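Local coordinates for protein cGAS/DncV-like nucleotidyltransferase in E. coli homolog (Elizabethkingia meningoseptica ATCC 13253 = NBRC 12535, PDB 6E0N) that synthesises cyclic nucleotide second messengers that signal phage infection in a bacterial CBASS antiviral defence system, at residues E100-T105 against V137-V142. Sequence-based numbering, arbitrary orientation.
Sequences ELKADT and VIPCFV. With APC (diphosphomethylphosphonic acid adenosyl ester), chain B.
Leu101 O, on the helix turn packed against Pro139, accepts two bonds from Thr105: the helical one from its N and a second from its OG1, 2.8 Å from Leu101 O. The hydroxyl stands 40° out of the carbonyl plane. Lying beside the backbone N, OG1 turns back along the helix to that carbonyl, yet it also comes within 3.6 Å of Pro139 CB; CG2, anti to the N, is left to meet Val137 CG1 at 4.0 Å. Leu101 extends CD2 over the face of the Phe141 ring, 4.1 Å from the centroid and 27° off the normal, a CH-pi contact. The same methyl lies 4.0 Å from Pro139 CB. Pro139 CG also rests against CA of Lys102, whose NZ makes a salt bridge with Asp162 and a hydrogen bond to Lys120 O. The axes of segments 100-105 and 137-142 make 147° between their N-to-C directions, placing helix 98-113 against one face of the nucleotidyltransferase sheet. From the other face Ile138 sends CD1 to within 3.5 Å of C1' of the ATP analogue. The interface is therefore largely apolar, its one buried hydroxyl satisfied within the helix, and the strand that the helix covers carries Ile138 on its other side, against the nucleotide.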
ATOM      1  N   GLU A 100     -20.955   6.119 -12.732  1.00 19.80           N
ATOM      2  CA  GLU A 100     -21.678   4.929 -13.167  1.00 20.06           C
ATOM      3  C   GLU A 100     -20.869   3.666 -12.897  1.00 18.24           C
ATOM      4  O   GLU A 100     -21.429   2.638 -12.500  1.00 18.93           O
ATOM      5  CB  GLU A 100     -21.993   5.033 -14.658  1.00 23.48           C
ATOM      6  CG  GLU A 100     -22.863   6.210 -15.048  1.00 31.62           C
ATOM      7  CD  GLU A 100     -22.892   6.422 -16.552  1.00 37.56           C
ATOM      8  OE1 GLU A 100     -21.931   7.016 -17.091  1.00 39.34           O
ATOM      9  OE2 GLU A 100     -23.863   5.975 -17.198  1.00 39.97           O
ATOM     10  N   LEU A 101     -19.555   3.714 -13.119  1.00 17.08           N
ATOM     11  CA  LEU A 101     -18.720   2.542 -12.862  1.00 15.70           C
ATOM     12  C   LEU A 101     -18.797   2.127 -11.400  1.00 14.83           C
ATOM     13  O   LEU A 101     -18.991   0.948 -11.084  1.00 14.73           O
ATOM     14  CB  LEU A 101     -17.271   2.830 -13.257  1.00 16.06           C
ATOM     15  CG  LEU A 101     -16.274   1.716 -12.939  1.00 15.27           C
ATOM     16  CD1 LEU A 101     -16.576   0.462 -13.746  1.00 16.41           C
ATOM     17  CD2 LEU A 101     -14.839   2.185 -13.185  1.00 15.71           C
ATOM     18  N   LYS A 102     -18.635   3.085 -10.480  1.00 14.52           N
ATOM     19  CA  LYS A 102     -18.647   2.741  -9.063  1.00 15.08           C
ATOM     20  C   LYS A 102     -20.020   2.237  -8.638  1.00 14.56           C
ATOM     21  O   LYS A 102     -20.125   1.295  -7.842  1.00 15.16           O
ATOM     22  CB  LYS A 102     -18.212   3.940  -8.221  1.00 15.68           C
ATOM     23  CG  LYS A 102     -18.025   3.616  -6.749  1.00 16.66           C
ATOM     24  CD  LYS A 102     -17.268   4.716  -6.015  1.00 17.38           C
ATOM     25  CE  LYS A 102     -17.115   4.377  -4.534  1.00 18.16           C
ATOM     26  NZ  LYS A 102     -16.410   5.460  -3.783  1.00 18.90           N
ATOM     27  N   ALA A 103     -21.085   2.844  -9.172  1.00 15.89           N
ATOM     28  CA  ALA A 103     -22.432   2.382  -8.859  1.00 16.40           C
ATOM     29  C   ALA A 103     -22.663   0.973  -9.386  1.00 16.55           C
ATOM     30  O   ALA A 103     -23.242   0.130  -8.690  1.00 17.90           O
ATOM     31  CB  ALA A 103     -23.462   3.345  -9.447  1.00 17.47           C
ATOM     32  N   ASP A 104     -22.218   0.701 -10.614  1.00 17.33           N
ATOM     33  CA  ASP A 104     -22.369  -0.634 -11.181  1.00 18.00           C
ATOM     34  C   ASP A 104     -21.550  -1.654 -10.406  1.00 16.43           C
ATOM     35  O   ASP A 104     -21.984  -2.798 -10.227  1.00 16.07           O
ATOM     36  CB  ASP A 104     -21.957  -0.626 -12.655  1.00 21.56           C
ATOM     37  CG  ASP A 104     -22.969   0.072 -13.548  1.00 26.25           C
ATOM     38  OD1 ASP A 104     -24.078   0.390 -13.069  1.00 28.02           O
ATOM     39  OD2 ASP A 104     -22.647   0.309 -14.732  1.00 27.47           O
ATOM     40  N   THR A 105     -20.362  -1.257  -9.936  1.00 14.82           N
ATOM     41  CA  THR A 105     -19.541  -2.155  -9.130  1.00 14.73           C
ATOM     42  C   THR A 105     -20.236  -2.473  -7.809  1.00 13.39           C
ATOM     43  O   THR A 105     -20.266  -3.629  -7.368  1.00 14.16           O
ATOM     44  CB  THR A 105     -18.179  -1.504  -8.871  1.00 14.60           C
ATOM     45  OG1 THR A 105     -17.529  -1.225 -10.116  1.00 14.79           O
ATOM     46  CG2 THR A 105     -17.303  -2.424  -8.037  1.00 14.27           C
ATOM     47  N   VAL A 137     -12.761  -3.214  -2.694  1.00 14.42           N
ATOM     48  CA  VAL A 137     -12.780  -3.297  -4.150  1.00 14.64           C
ATOM     49  C   VAL A 137     -12.648  -1.890  -4.713  1.00 14.02           C
ATOM     50  O   VAL A 137     -13.424  -0.992  -4.364  1.00 14.22           O
ATOM     51  CB  VAL A 137     -14.069  -3.977  -4.641  1.00 14.84           C
ATOM     52  CG1 VAL A 137     -14.104  -4.018  -6.158  1.00 15.05           C
ATOM     53  CG2 VAL A 137     -14.178  -5.381  -4.055  1.00 14.55           C
ATOM     54  N   ILE A 138     -11.664  -1.699  -5.584  1.00 13.58           N
ATOM     55  CA  ILE A 138     -11.314  -0.369  -6.069  1.00 13.43           C
ATOM     56  C   ILE A 138     -11.593  -0.294  -7.564  1.00 12.01           C
ATOM     57  O   ILE A 138     -10.705  -0.608  -8.368  1.00 12.90           O
ATOM     58  CB  ILE A 138      -9.842  -0.047  -5.765  1.00 15.31           C
ATOM     59  CG1 ILE A 138      -9.567  -0.231  -4.272  1.00 17.61           C
ATOM     60  CG2 ILE A 138      -9.498   1.373  -6.189  1.00 15.37           C
ATOM     61  CD1 ILE A 138      -8.105  -0.283  -3.922  1.00 23.39           C
ATOM     62  N   PRO A 139     -12.794   0.106  -7.984  1.00 12.02           N
ATOM     63  CA  PRO A 139     -13.008   0.362  -9.415  1.00 12.68           C
ATOM     64  C   PRO A 139     -12.173   1.550  -9.861  1.00 13.16           C
ATOM     65  O   PRO A 139     -11.985   2.517  -9.117  1.00 14.04           O
ATOM     66  CB  PRO A 139     -14.511   0.660  -9.509  1.00 12.57           C
ATOM     67  CG  PRO A 139     -14.884   1.177  -8.135  1.00 13.37           C
ATOM     68  CD  PRO A 139     -13.983   0.418  -7.163  1.00 14.24           C
ATOM     69  N   CYS A 140     -11.668   1.472 -11.089  1.00 13.44           N
ATOM     70  CA  CYS A 140     -10.799   2.520 -11.601  1.00 13.66           C
ATOM     71  C   CYS A 140     -10.706   2.407 -13.112  1.00 12.82           C
ATOM     72  O   CYS A 140     -11.205   1.455 -13.721  1.00 14.12           O
ATOM     73  CB  CYS A 140      -9.408   2.426 -10.972  1.00 13.36           C
ATOM     74  SG  CYS A 140      -8.560   0.856 -11.296  1.00 14.05           S
ATOM     75  N   PHE A 141     -10.062   3.407 -13.708  1.00 13.37           N
ATOM     76  CA  PHE A 141      -9.775   3.434 -15.132  1.00 14.29           C
ATOM     77  C   PHE A 141      -8.264   3.445 -15.347  1.00 14.66           C
ATOM     78  O   PHE A 141      -7.478   3.676 -14.427  1.00 14.09           O
ATOM     79  CB  PHE A 141     -10.353   4.689 -15.810  1.00 16.05           C
ATOM     80  CG  PHE A 141     -11.852   4.762 -15.825  1.00 16.98           C
ATOM     81  CD1 PHE A 141     -12.603   3.751 -16.392  1.00 16.72           C
ATOM     82  CD2 PHE A 141     -12.508   5.861 -15.296  1.00 19.44           C
ATOM     83  CE1 PHE A 141     -13.984   3.823 -16.417  1.00 17.95           C
ATOM     84  CE2 PHE A 141     -13.887   5.940 -15.319  1.00 19.59           C
ATOM     85  CZ  PHE A 141     -14.625   4.918 -15.878  1.00 18.93           C
ATOM     86  N   VAL A 142      -7.861   3.227 -16.603  1.00 15.60           N
ATOM     87  CA  VAL A 142      -6.466   3.403 -16.996  1.00 14.49           C
ATOM     88  C   VAL A 142      -6.087   4.874 -16.891  1.00 15.76           C
ATOM     89  O   VAL A 142      -6.877   5.767 -17.226  1.00 16.46           O
ATOM     90  CB  VAL A 142      -6.255   2.883 -18.430  1.00 15.87           C
ATOM     91  CG1 VAL A 142      -4.877   3.277 -18.950  1.00 16.29           C
ATOM     92  CG2 VAL A 142      -6.433   1.376 -18.478  1.00 16.30           C
TER
HETATM   93  PG  APC B 301     -13.917   6.349   4.406  1.00 72.82           P
HETATM   94  O1G APC B 301     -13.420   5.319   5.393  1.00 73.54           O
HETATM   95  O2G APC B 301     -15.223   5.898   3.794  1.00 70.82           O
HETATM   96  O3G APC B 301     -14.119   7.663   5.123  1.00 73.77           O
HETATM   97  PB  APC B 301     -11.962   5.293   2.638  1.00 66.81           P
HETATM   98  O1B APC B 301     -11.998   4.109   3.530  1.00 67.62           O
HETATM   99  O2B APC B 301     -12.248   4.983   1.215  1.00 64.99           O
HETATM  100  O3B APC B 301     -12.804   6.554   3.219  1.00 70.21           O
HETATM  101  PA  APC B 301      -9.061   4.323   2.835  1.00 59.25           P
HETATM  102  O1A APC B 301      -9.605   3.348   3.830  1.00 60.19           O
HETATM  103  O2A APC B 301      -7.664   4.796   3.289  1.00 59.66           O
HETATM  104  C3A APC B 301     -10.243   5.781   2.738  1.00 63.10           C
HETATM  105  O5' APC B 301      -8.890   3.743   1.306  1.00 52.87           O
HETATM  106  C5' APC B 301      -9.799   2.759   0.941  1.00 47.00           C
HETATM  107  C4' APC B 301      -9.083   1.830  -0.072  1.00 41.53           C
HETATM  108  O4' APC B 301      -8.884   2.491  -1.173  1.00 38.52           O
HETATM  109  C3' APC B 301      -7.700   1.453   0.491  1.00 39.84           C
HETATM  110  O3' APC B 301      -7.753   0.207   1.028  1.00 38.26           O
HETATM  111  C2' APC B 301      -6.774   1.493  -0.737  1.00 39.16           C
HETATM  112  O2' APC B 301      -6.610   0.105  -1.274  1.00 40.19           O
HETATM  113  C1' APC B 301      -7.358   2.244  -1.624  1.00 37.89           C
HETATM  114  N9  APC B 301      -6.678   3.530  -1.678  1.00 35.27           N
HETATM  115  C8  APC B 301      -6.641   4.590  -0.850  1.00 35.34           C
HETATM  116  N7  APC B 301      -5.842   5.521  -1.390  1.00 34.21           N
HETATM  117  C5  APC B 301      -5.381   5.039  -2.555  1.00 33.81           C
HETATM  118  C6  APC B 301      -4.538   5.560  -3.516  1.00 33.49           C
HETATM  119  N6  APC B 301      -3.826   6.813  -3.649  1.00 32.11           N
HETATM  120  N1  APC B 301      -4.239   4.858  -4.597  1.00 33.01           N
HETATM  121  C2  APC B 301      -4.765   3.627  -4.763  1.00 34.18           C
HETATM  122  N3  APC B 301      -5.593   3.121  -3.823  1.00 34.30           N
HETATM  123  C4  APC B 301      -5.897   3.820  -2.725  1.00 34.79           C